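Local coordinates for disulfide isomerase DsbG N-terminal domain-containing protein (Helicobacter pylori, PDB 3TDG), which probably acts as a periplasmic thiol-disulfide oxidoreductase of the DsbG type, with a thioredoxin-fold domain carrying a CxxC motif, at residues A105-N108 / Q109-A113. Numbering follows the deposited sequence.
Sequences AETN and QKVQA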
loop_
_atom_site.group_PDB
_atom_site.type_symbol
_atom_site.label_atom_id
_atom_site.label_comp_id
_atom_site.label_asym_id
_atom_site.label_seq_id
_atom_site.Cartn_x
_atom_site.Cartn_y
_atom_site.Cartn_z
ATOM N N ALA A 105 -20.842 -1.816 -12.293
ATOM C CA ALA A 105 -20.602 -0.846 -11.238
ATOM C C ALA A 105 -21.283 -1.236 -9.934
ATOM O O ALA A 105 -20.647 -1.205 -8.872
ATOM C CB ALA A 105 -21.030 0.574 -11.674
ATOM N N GLU A 106 -22.565 -1.584 -10.020
ATOM C CA GLU A 106 -23.341 -2.056 -8.869
ATOM C C GLU A 106 -22.728 -3.320 -8.254
ATOM O O GLU A 106 -22.670 -3.470 -7.033
ATOM C CB GLU A 106 -24.785 -2.378 -9.287
ATOM C CG GLU A 106 -25.668 -1.152 -9.534
ATOM C CD GLU A 106 -26.908 -1.434 -10.387
ATOM O OE1 GLU A 106 -27.737 -0.500 -10.539
ATOM O OE2 GLU A 106 -27.053 -2.565 -10.916
ATOM N N THR A 107 -22.315 -4.234 -9.130
ATOM C CA THR A 107 -21.741 -5.499 -8.716
ATOM C C THR A 107 -20.410 -5.256 -8.010
ATOM O O THR A 107 -20.267 -5.656 -6.861
ATOM C CB THR A 107 -21.615 -6.441 -9.896
ATOM O OG1 THR A 107 -22.934 -6.670 -10.423
ATOM C CG2 THR A 107 -20.998 -7.766 -9.470
ATOM N N ASN A 108 -19.474 -4.576 -8.674
ATOM C CA ASN A 108 -18.210 -4.209 -8.047
ATOM C C ASN A 108 -18.399 -3.563 -6.668
ATOM O O ASN A 108 -17.784 -3.990 -5.702
ATOM C CB ASN A 108 -17.351 -3.326 -8.965
ATOM C CG ASN A 108 -16.772 -4.106 -10.150
ATOM O OD1 ASN A 108 -16.880 -5.333 -10.212
ATOM N ND2 ASN A 108 -16.175 -3.394 -11.101
ATOM N N GLN A 109 -19.272 -2.563 -6.575
ATOM C CA GLN A 109 -19.494 -1.864 -5.317
ATOM C C GLN A 109 -20.100 -2.759 -4.226
ATOM O O GLN A 109 -19.711 -2.662 -3.068
ATOM C CB GLN A 109 -20.354 -0.622 -5.553
ATOM C CG GLN A 109 -19.553 0.491 -6.257
ATOM C CD GLN A 109 -20.428 1.568 -6.869
ATOM O OE1 GLN A 109 -20.351 1.841 -8.071
ATOM N NE2 GLN A 109 -21.275 2.173 -6.055
ATOM N N LYS A 110 -21.041 -3.617 -4.603
ATOM C CA LYS A 110 -21.656 -4.567 -3.669
ATOM C C LYS A 110 -20.607 -5.553 -3.089
ATOM O O LYS A 110 -20.494 -5.683 -1.875
ATOM C CB LYS A 110 -22.805 -5.316 -4.356
ATOM C CG LYS A 110 -23.460 -6.388 -3.501
ATOM C CD LYS A 110 -24.649 -7.029 -4.216
ATOM C CE LYS A 110 -24.192 -7.881 -5.402
ATOM N NZ LYS A 110 -25.367 -8.602 -5.937
ATOM N N VAL A 111 -19.825 -6.201 -3.957
ATOM C CA VAL A 111 -18.772 -7.128 -3.500
ATOM C C VAL A 111 -17.666 -6.428 -2.686
ATOM O O VAL A 111 -17.167 -6.986 -1.717
ATOM C CB VAL A 111 -18.143 -7.998 -4.650
ATOM C CG1 VAL A 111 -19.217 -8.667 -5.511
ATOM C CG2 VAL A 111 -17.203 -7.202 -5.500
ATOM N N GLN A 112 -17.295 -5.207 -3.066
ATOM C CA GLN A 112 -16.293 -4.466 -2.301
ATOM C C GLN A 112 -16.764 -4.154 -0.882
ATOM O O GLN A 112 -15.955 -4.138 0.043
ATOM C CB GLN A 112 -15.855 -3.190 -3.021
ATOM C CG GLN A 112 -15.054 -3.451 -4.313
ATOM C CD GLN A 112 -14.488 -2.181 -4.925
ATOM O OE1 GLN A 112 -15.141 -1.139 -4.941
ATOM N NE2 GLN A 112 -13.278 -2.264 -5.433
ATOM N N ALA A 113 -18.066 -3.918 -0.711
ATOM C CA ALA A 113 -18.637 -3.669 0.613
ATOM C C ALA A 113 -18.693 -4.950 1.447
ATOM O O ALA A 113 -18.341 -4.934 2.627
ATOM C CB ALA A 113 -20.022 -3.035 0.507
HETATM O O HOH W 1 -24.856 -7.601 -9.064
#
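Thr107 and Val111, one helical turn apart, form the buried side of this contact, packed tightly by the sheet beneath them. The amide of Val111 meets the carbonyl of Thr107 almost head-on (N-H...O angle 176°). Thr107 CG2 and Val111 CG1 touch only lightly, at 4.4 Å. Both residues are beta-branched, so their methyl groups stay close to the backbone and fill a buried face. Val111 CG2, held between its own backbone N and carbonyl carbon, comes within 3.3 Å of Asn108 O. The same oxygen accepts the amide of Gln112 (N to O 2.9 Å). Thr107 OG1 is hydrogen-bonded to Leu103 O, one turn back, which lets a polar residue be buried; it also accepts a hydrogen bond from a water. That water accepts a weak hydrogen bond from Lys110 NZ, brought there by a bend at chi3 (69°) and salt-bridged to Glu51. On the looser, solvent-facing side, the small methyl of Ala105 lets the Gln109 chain lie close, with CG 3.3 Å from Ala105 O; Gln109 OE1 lies near that oxygen without bonding it. These turns belong to the long helix 98-129, and Thr107 and Val111 press it onto strands 62-67 and 74-79 of the antiparallel sheet, against Val65 and Pro76.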